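Local coordinates for protein 2-polyprenyl-6-methoxyphenol hydroxylase-like FAD-dependent oxidoreductase (Streptomyces sp. NRRL 11266, PDB 6UI5) that is an FAD-dependent oxidoreductase resembling aromatic-ring hydroxylases, built around a Rossmann-type flavin-binding domain, at residues R24-V29 and K310-V315. Numbering follows the deposited sequence.
Sequences RDVPAV and KIAAEV. Unlike the reference sequence in segment 310-315: E314 (reference Asp).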
loop_
_atom_site.group_PDB
_atom_site.type_symbol
_atom_site.label_atom_id
_atom_site.label_comp_id
_atom_site.label_asym_id
_atom_site.label_seq_id
_atom_site.Cartn_x
_atom_site.Cartn_y
_atom_site.Cartn_z
ATOM N N ARG A 24 -3.220 -4.196 -41.850
ATOM C CA ARG A 24 -4.361 -3.421 -42.313
ATOM C C ARG A 24 -4.039 -2.607 -43.573
ATOM O O ARG A 24 -4.705 -1.601 -43.848
ATOM C CB ARG A 24 -4.873 -2.522 -41.178
ATOM C CG ARG A 24 -5.103 -3.293 -39.834
ATOM C CD ARG A 24 -5.781 -2.449 -38.743
ATOM N NE ARG A 24 -6.273 -3.295 -37.658
ATOM C CZ ARG A 24 -5.506 -3.750 -36.671
ATOM N NH1 ARG A 24 -4.218 -3.414 -36.653
ATOM N NH2 ARG A 24 -6.014 -4.509 -35.689
ATOM N N ASP A 25 -3.030 -3.018 -44.340
ATOM C CA ASP A 25 -2.723 -2.401 -45.630
ATOM C C ASP A 25 -2.442 -0.900 -45.506
ATOM O O ASP A 25 -2.717 -0.129 -46.423
ATOM C CB ASP A 25 -3.850 -2.661 -46.638
ATOM C CG ASP A 25 -4.105 -4.151 -46.867
ATOM O OD1 ASP A 25 -3.263 -4.990 -46.465
ATOM O OD2 ASP A 25 -5.149 -4.484 -47.460
ATOM N N VAL A 26 -1.921 -0.466 -44.370
ATOM C CA VAL A 26 -1.404 0.889 -44.197
ATOM C C VAL A 26 0.084 0.851 -44.525
ATOM O O VAL A 26 0.820 0.081 -43.893
ATOM C CB VAL A 26 -1.621 1.406 -42.759
ATOM C CG1 VAL A 26 -0.796 2.666 -42.512
ATOM C CG2 VAL A 26 -3.087 1.669 -42.490
ATOM N N PRO A 27 0.566 1.652 -45.476
ATOM C CA PRO A 27 1.992 1.593 -45.844
ATOM C C PRO A 27 2.846 2.050 -44.670
ATOM O O PRO A 27 2.699 3.175 -44.181
ATOM C CB PRO A 27 2.088 2.559 -47.032
ATOM C CG PRO A 27 1.004 3.563 -46.778
ATOM C CD PRO A 27 -0.114 2.815 -46.080
ATOM N N ALA A 28 3.716 1.167 -44.186
ATOM C CA ALA A 28 4.551 1.495 -43.038
ATOM C C ALA A 28 6.030 1.332 -43.365
ATOM O O ALA A 28 6.444 0.370 -44.031
ATOM C CB ALA A 28 4.191 0.635 -41.838
ATOM N N VAL A 29 6.838 2.270 -42.894
ATOM C CA VAL A 29 8.281 2.153 -43.033
ATOM C C VAL A 29 8.876 2.222 -41.638
ATOM O O VAL A 29 8.671 3.201 -40.913
ATOM C CB VAL A 29 8.867 3.226 -43.957
ATOM C CG1 VAL A 29 10.348 3.393 -43.688
ATOM C CG2 VAL A 29 8.618 2.829 -45.401
ATOM N N LYS A 310 -6.203 2.271 -34.502
ATOM C CA LYS A 310 -6.650 3.660 -34.476
ATOM C C LYS A 310 -6.031 4.462 -35.615
ATOM O O LYS A 310 -6.755 5.114 -36.381
ATOM C CB LYS A 310 -6.349 4.284 -33.129
ATOM C CG LYS A 310 -6.827 3.385 -32.027
ATOM C CD LYS A 310 -7.035 4.127 -30.756
ATOM C CE LYS A 310 -7.241 3.126 -29.674
ATOM N NZ LYS A 310 -7.160 3.762 -28.343
ATOM N N ILE A 311 -4.698 4.410 -35.769
ATOM C CA ILE A 311 -4.083 5.046 -36.931
ATOM C C ILE A 311 -4.659 4.464 -38.213
ATOM O O ILE A 311 -4.997 5.199 -39.155
ATOM C CB ILE A 311 -2.545 4.903 -36.916
ATOM C CG1 ILE A 311 -1.882 5.993 -36.102
ATOM C CG2 ILE A 311 -2.024 5.039 -38.336
ATOM C CD1 ILE A 311 -0.404 5.845 -36.051
ATOM N N ALA A 312 -4.777 3.131 -38.282
ATOM C CA ALA A 312 -5.296 2.538 -39.517
ATOM C C ALA A 312 -6.700 3.047 -39.817
ATOM O O ALA A 312 -7.018 3.386 -40.967
ATOM C CB ALA A 312 -5.289 1.013 -39.438
ATOM N N ALA A 313 -7.542 3.142 -38.783
ATOM C CA ALA A 313 -8.880 3.695 -38.962
ATOM C C ALA A 313 -8.823 5.118 -39.499
ATOM O O ALA A 313 -9.593 5.480 -40.397
ATOM C CB ALA A 313 -9.654 3.660 -37.642
ATOM N N GLU A 314 -7.936 5.947 -38.954
ATOM C CA GLU A 314 -7.839 7.312 -39.454
ATOM C C GLU A 314 -7.399 7.329 -40.907
ATOM O O GLU A 314 -7.967 8.058 -41.728
ATOM C CB GLU A 314 -6.879 8.131 -38.606
ATOM C CG GLU A 314 -6.689 9.521 -39.158
ATOM C CD GLU A 314 -7.845 10.437 -38.846
ATOM O OE1 GLU A 314 -8.061 11.395 -39.630
ATOM O OE2 GLU A 314 -8.528 10.196 -37.820
ATOM N N VAL A 315 -6.397 6.521 -41.249
ATOM C CA VAL A 315 -6.005 6.398 -42.649
ATOM C C VAL A 315 -7.217 6.022 -43.494
ATOM O O VAL A 315 -7.522 6.656 -44.516
ATOM C CB VAL A 315 -4.866 5.373 -42.799
ATOM C CG1 VAL A 315 -4.502 5.218 -44.242
ATOM C CG2 VAL A 315 -3.653 5.785 -41.956
#
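Apolar packing of V26 against A312 and V315, with the aliphatic stem of R24 laid on A312, joins the loop between helix 12-22 and strand 28-31 to the last turns of helix 295-316. It illustrates the close approach of a loop to a helix at a small residue: consistent with the small side chain of A312, the CA atoms of V26 and A312 lie 6.3 Å apart. CG2 of V26 does the touching on the loop side, meeting the methyl CB of A312 at 3.8 Å and reaching its CA at the same distance. With CG1 anti to the backbone N (chi1 167°), CG2 is the branch of V26 that faces the helix. One helical turn further on, V315 borders the same branch of V26, its CB 4.1 Å from CG2, so that V26 bridges two successive turns of one helix face.

The loop belongs to the first beta-alpha-beta unit of the Rossmann-type FAD-binding domain, in which strand 5-8, helix 12-22 and strand 28-31 follow one another and the two strands lie side by side in the parallel sheet. Here a Schellman motif ends the helix, with D25 at positive phi as its C-prime residue and the amide of V26 bonded back into the last turn; the side chain of V26 follows directly on this turn.

R24 covers A312 from another direction. Its chain, extended from CG to NE, runs alongside the methyl, with CD 3.6 Å from CB of A312, and carries the guanidinium group beyond it. There NH1 forms a salt bridge with E20 and NH2 a hydrogen bond with the carbonyl of G428, while the backbone O of R24 is hydrogen-bonded to NE2 of H316 at the end of the helix.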